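Local atomic coordinates of Alpha/beta hydrolase family protein (Bacillus anthracis, PDB entry 3OOS), a protein that probably hydrolyses a substrate that has not been identified, as a member of the alpha/beta hydrolase fold family. Residues V28-Y32 / S33-D37; F270-F273 / V274-L278. One frame throughout, in Å; residues are numbered along the deposited sequence. Where two conformers were deposited one is given.

Contact 1: residues V28-Y32 / S33-D37; sequences VTHLY and SEYND. With SO4 (sulfate ion), chain B.
His30 meets Tyr35 at its CB and Ser33 at its ring, and nearly every atom of its side chain has something to touch. At the root, CB sits 3.1 Å from Tyr35 OH, a close carbon-to-hydroxyl approach; the same Tyr35 ring turns an edge to Thr29 OG1, whose hydrogen bond goes to Val55 O. From CB the chain runs with CG trans to the main-chain nitrogen (chi1 -173°), carrying the imidazole past the Ser33 hydroxyl and on toward the sulfate. His30 ND1 lies 2.9 Å from Ser33 OG. ND1 accepts the Tyr32 backbone N-H at 3.1 Å, a nearly straight bond (171°) whose donor stands 36° out of the imidazole plane. This is the loop after strand 25-28, which in alpha/beta hydrolases usually lies beside the oxyanion hole, and the His30 side chain does touch the probable nucleophile elbow around Ser99. Further out, CE1 hangs 3.4 Å above the plane of the Tyr32 ring, toward the rim of that face. At the tip, NE2 donates to sulfate O3 at 2.8 Å, with the oxygen at the imidazole edge. Tyr32 brings its hydroxyl to the same ion, OH to sulfate O1 being 2.7 Å, and Ser99 OG and Ala100 N also bond to this anion, which probably came from the crystallisation liquor. On the main-chain side of the loop, a water probably donates to His30 O at 2.7 Å and accepts from Ser33 N at 2.9 Å, bridging the two residues.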
loop_
_atom_site.group_PDB
_atom_site.type_symbol
_atom_site.label_atom_id
_atom_site.label_comp_id
_atom_site.label_asym_id
_atom_site.label_seq_id
_atom_site.Cartn_x
_atom_site.Cartn_y
_atom_site.Cartn_z
ATOM N N VAL A 28 8.225 3.901 -1.061
ATOM C CA VAL A 28 7.151 3.073 -0.517
ATOM C C VAL A 28 6.235 3.949 0.319
ATOM O O VAL A 28 6.698 4.711 1.165
ATOM C CB VAL A 28 7.683 1.918 0.375
ATOM C CG1 VAL A 28 6.522 1.177 1.062
ATOM C CG2 VAL A 28 8.537 0.952 -0.437
ATOM N N THR A 29 4.936 3.844 0.075
ATOM C CA THR A 29 3.956 4.490 0.942
ATOM C C THR A 29 2.622 3.761 0.841
ATOM O O THR A 29 2.507 2.762 0.129
ATOM C CB THR A 29 3.837 6.026 0.668
ATOM O OG1 THR A 29 3.181 6.667 1.768
ATOM C CG2 THR A 29 3.087 6.318 -0.624
ATOM N N HIS A 30 1.634 4.252 1.578
ATOM C CA HIS A 30 0.297 3.695 1.559
ATOM C C HIS A 30 -0.676 4.858 1.442
ATOM O O HIS A 30 -0.318 5.993 1.735
ATOM C CB HIS A 30 0.038 2.904 2.839
ATOM C CG HIS A 30 -1.258 2.162 2.831
ATOM N ND1 HIS A 30 -2.402 2.657 3.420
ATOM C CD2 HIS A 30 -1.599 0.973 2.284
ATOM C CE1 HIS A 30 -3.390 1.797 3.243
ATOM N NE2 HIS A 30 -2.927 0.766 2.557
ATOM N N LEU A 31 -1.898 4.578 1.010
ATOM C CA LEU A 31 -2.867 5.639 0.754
ATOM C C LEU A 31 -3.428 6.300 2.017
ATOM O O LEU A 31 -3.832 7.464 1.977
ATOM C CB LEU A 31 -4.005 5.122 -0.127
ATOM C CG LEU A 31 -4.892 6.182 -0.779
ATOM C CD1 LEU A 31 -4.064 7.155 -1.616
ATOM C CD2 LEU A 31 -5.945 5.500 -1.624
ATOM N N TYR A 32 -3.460 5.571 3.129
ATOM C CA TYR A 32 -4.030 6.120 4.363
ATOM C C TYR A 32 -3.412 5.551 5.637
ATOM O O TYR A 32 -4.119 5.121 6.547
ATOM C CB TYR A 32 -5.568 6.002 4.379
ATOM C CG TYR A 32 -6.133 4.701 3.850
ATOM C CD1 TYR A 32 -6.136 3.546 4.634
ATOM C CD2 TYR A 32 -6.694 4.634 2.575
ATOM C CE1 TYR A 32 -6.664 2.354 4.152
ATOM C CE2 TYR A 32 -7.231 3.444 2.085
ATOM C CZ TYR A 32 -7.208 2.310 2.879
ATOM O OH TYR A 32 -7.732 1.127 2.402
ATOM N N SER A 33 -2.084 5.568 5.694
ATOM C CA SER A 33 -1.345 5.079 6.858
ATOM C C SER A 33 -0.227 6.035 7.237
ATOM O O SER A 33 0.341 6.713 6.381
ATOM C CB SER A 33 -0.735 3.703 6.579
ATOM O OG SER A 33 -1.723 2.758 6.237
ATOM N N GLU A 34 0.094 6.078 8.525
ATOM C CA GLU A 34 1.244 6.851 8.983
ATOM C C GLU A 34 2.279 5.963 9.655
ATOM O O GLU A 34 1.938 5.055 10.407
ATOM C CB GLU A 34 0.823 8.010 9.893
ATOM C CG GLU A 34 0.079 7.609 11.164
ATOM C CD GLU A 34 -0.476 8.802 11.924
ATOM O OE1 GLU A 34 -0.181 9.960 11.558
ATOM O OE2 GLU A 34 -1.213 8.577 12.902
ATOM N N TYR A 35 3.545 6.240 9.364
ATOM C CA TYR A 35 4.660 5.416 9.800
ATOM C C TYR A 35 5.523 6.121 10.843
ATOM O O TYR A 35 5.451 7.338 11.012
ATOM C CB TYR A 35 5.536 5.057 8.596
ATOM C CG TYR A 35 4.799 4.404 7.449
ATOM C CD1 TYR A 35 4.413 3.066 7.518
ATOM C CD2 TYR A 35 4.503 5.118 6.288
ATOM C CE1 TYR A 35 3.743 2.456 6.465
ATOM C CE2 TYR A 35 3.833 4.517 5.226
ATOM C CZ TYR A 35 3.458 3.186 5.323
ATOM O OH TYR A 35 2.802 2.576 4.278
ATOM N N ASN A 36 6.334 5.334 11.541
ATOM C CA ASN A 36 7.368 5.861 12.427
ATOM C C ASN A 36 8.675 5.107 12.177
ATOM O O ASN A 36 8.741 4.281 11.266
ATOM C CB ASN A 36 6.923 5.799 13.894
ATOM C CG ASN A 36 6.615 4.389 14.363
ATOM O OD1 ASN A 36 7.376 3.459 14.106
ATOM N ND2 ASN A 36 5.500 4.230 15.073
ATOM N N ASP A 37 9.704 5.380 12.976
ATOM C CA ASP A 37 11.034 4.822 12.703
ATOM C C ASP A 37 11.200 3.320 12.983
ATOM O O ASP A 37 12.289 2.774 12.806
ATOM C CB ASP A 37 12.144 5.661 13.358
ATOM C CG ASP A 37 12.135 5.597 14.879
ATOM O OD1 ASP A 37 11.340 4.838 15.474
ATOM O OD2 ASP A 37 12.953 6.318 15.486
HETATM S S SO4 B . -5.483 -1.607 3.170
HETATM O O1 SO4 B . -6.725 -1.004 3.644
HETATM O O2 SO4 B . -5.713 -3.017 2.885
HETATM O O3 SO4 B . -5.034 -0.905 1.974
HETATM O O4 SO4 B . -4.465 -1.481 4.212
HETATM O O HOH W 1 -1.114 7.579 3.815
#

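Contact 2: residues F270-F273 / V274-L278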
loop_
_atom_site.group_PDB
_atom_site.type_symbol
_atom_site.label_atom_id
_atom_site.label_comp_id
_atom_site.label_asym_id
_atom_site.label_seq_id
_atom_site.Cartn_x
_atom_site.Cartn_y
_atom_site.Cartn_z
ATOM N N PHE A 270 8.888 -14.114 -0.484
ATOM C CA PHE A 270 8.817 -12.671 -0.714
ATOM C C PHE A 270 10.205 -12.062 -0.921
ATOM O O PHE A 270 10.372 -11.162 -1.745
ATOM C CB PHE A 270 8.055 -11.928 0.391
ATOM C CG PHE A 270 7.618 -10.550 -0.019
ATOM C CD1 PHE A 270 6.443 -10.370 -0.744
ATOM C CD2 PHE A 270 8.397 -9.435 0.284
ATOM C CE1 PHE A 270 6.042 -9.101 -1.150
ATOM C CE2 PHE A 270 8.005 -8.161 -0.121
ATOM C CZ PHE A 270 6.823 -7.994 -0.833
ATOM N N ASN A 271 11.194 -12.561 -0.180
ATOM C CA ASN A 271 12.582 -12.147 -0.377
ATOM C C ASN A 271 13.070 -12.466 -1.785
ATOM O O ASN A 271 13.748 -11.646 -2.410
ATOM C CB ASN A 271 13.505 -12.777 0.671
ATOM C CG ASN A 271 13.412 -12.089 2.022
ATOM O OD1 ASN A 271 13.055 -10.911 2.114
ATOM N ND2 ASN A 271 13.743 -12.821 3.083
ATOM N N GLN A 272 12.708 -13.649 -2.285
ATOM C CA GLN A 272 13.037 -14.044 -3.655
ATOM C C GLN A 272 12.350 -13.112 -4.651
ATOM O O GLN A 272 12.947 -12.701 -5.649
ATOM C CB GLN A 272 12.639 -15.501 -3.911
ATOM C CG GLN A 272 13.101 -16.044 -5.261
ATOM C CD GLN A 272 14.587 -15.846 -5.488
ATOM O OE1 GLN A 272 15.407 -16.162 -4.625
ATOM N NE2 GLN A 272 14.943 -15.317 -6.653
ATOM N N PHE A 273 11.089 -12.776 -4.367
ATOM C CA PHE A 273 10.335 -11.835 -5.191
ATOM C C PHE A 273 11.047 -10.479 -5.276
ATOM O O PHE A 273 11.194 -9.924 -6.364
ATOM C CB PHE A 273 8.902 -11.668 -4.669
ATOM C CG PHE A 273 8.152 -10.526 -5.305
ATOM C CD1 PHE A 273 7.624 -10.645 -6.591
ATOM C CD2 PHE A 273 7.982 -9.324 -4.619
ATOM C CE1 PHE A 273 6.932 -9.582 -7.183
ATOM C CE2 PHE A 273 7.297 -8.262 -5.202
ATOM C CZ PHE A 273 6.768 -8.392 -6.488
ATOM N N VAL A 274 11.492 -9.959 -4.131
ATOM C CA VAL A 274 12.220 -8.683 -4.089
ATOM C C VAL A 274 13.464 -8.740 -4.983
ATOM O O VAL A 274 13.687 -7.858 -5.815
ATOM C CB VAL A 274 12.616 -8.284 -2.640
ATOM C CG1 VAL A 274 13.527 -7.059 -2.638
ATOM C CG2 VAL A 274 11.367 -8.016 -1.797
ATOM N N ASN A 275 14.259 -9.794 -4.815
ATOM C CA ASN A 275 15.445 -9.989 -5.643
ATOM C C ASN A 275 15.118 -10.012 -7.139
ATOM O O ASN A 275 15.873 -9.474 -7.957
ATOM C CB ASN A 275 16.173 -11.273 -5.237
ATOM C CG ASN A 275 17.543 -11.382 -5.865
ATOM O OD1 ASN A 275 18.445 -10.607 -5.549
ATOM N ND2 ASN A 275 17.706 -12.342 -6.765
ATOM N N ASP A 276 13.981 -10.612 -7.485
ATOM C CA ASP A 276 13.564 -10.753 -8.881
ATOM C C ASP A 276 13.055 -9.454 -9.524
ATOM O O ASP A 276 12.880 -9.391 -10.745
ATOM C CB ASP A 276 12.531 -11.879 -9.029
ATOM C CG ASP A 276 13.132 -13.268 -8.817
ATOM O OD1 ASP A 276 14.373 -13.411 -8.805
ATOM O OD2 ASP A 276 12.352 -14.228 -8.658
ATOM N N THR A 277 12.822 -8.425 -8.709
ATOM C CA THR A 277 12.428 -7.110 -9.227
ATOM C C THR A 277 13.623 -6.270 -9.692
ATOM O O THR A 277 13.438 -5.218 -10.305
ATOM C CB THR A 277 11.624 -6.272 -8.195
ATOM O OG1 THR A 277 12.468 -5.904 -7.095
ATOM C CG2 THR A 277 10.403 -7.030 -7.693
ATOM N N LEU A 278 14.837 -6.734 -9.397
ATOM C CA LEU A 278 16.052 -5.972 -9.695
ATOM C C LEU A 278 16.412 -5.997 -11.175
ATOM O O LEU A 278 16.143 -6.967 -11.878
ATOM C CB LEU A 278 17.235 -6.486 -8.865
ATOM C CG LEU A 278 17.195 -6.252 -7.352
ATOM C CD1 LEU A 278 18.316 -7.032 -6.679
ATOM C CD2 LEU A 278 17.287 -4.766 -7.006
ATOM O OXT LEU A 278 16.989 -5.043 -11.699
#
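Thr277 lays its methyl over one face of the Phe273 ring: CG2 is 4.2 Å from the ring centroid and only 16° off the normal, a CH-pi contact one helical turn apart. Further back along the helix, Phe270 CE2 touches Val274 CG2 at 3.8 Å, the methyl meeting the ring obliquely. Phe273 CD2 lies 4.0 Å above the plane of the Phe270 ring, toward its rim. On the solvent side, Gln272 bends its chain round to Asp276, NE2 coming 2.9 Å from OD1, but this weak link is doubtful because Gln272 was modelled in two positions. All of this belongs to helix 267-276 and the residues just after it, the last helix of the alpha/beta hydrolase fold, packed against the central sheet. Main-chain bonds set the spacing of these side chains: Val274 N to Phe270 O is 2.9 Å, followed by Asn275 to Asn271 and Asp276 to Gln272. At Thr277 the bonding shifts to the residue three back: its N meets Val274 O at 3.1 Å, with a weak bond to Phe273 O besides, and Thr277 OG1 donates to a lone pair of Val274 O at 2.6 Å. A chi1 of 67° places OG1 between the backbone N and the carbonyl carbon, while CG2 goes anti to the carbonyl carbon and to the ring. Further out, Tyr50 OH bonds to Thr277 OG1, while Tyr227 meets both phenylalanine rings edge-to-face; Phe225, Ile120, Thr253 and Phe255 bed Phe273 on strands 224-229, 116-122 and 250-255.

How the contacts relate
From the N terminus the chain passes through strands 4-10 and 13-20 and then enters strand 25-28, whose end opens into contact 1. That contact rounds a short loop and leads into the short strand 33-34, paired with 194-195, so the loop joins the interior of the large sheet to the region of helix 197-207. Contact 2 comes in the final residues, where helix 267-276 brings the chain to its C terminus against strands 116-122, 224-229 and 250-255. The two lie in series, neither nesting nor crossing, each closing only a local stretch. The centres of contact 1 and contact 2 are about 21 Å apart. The nearest atoms of contact 1 and contact 2 are about 9 Å apart, without touching.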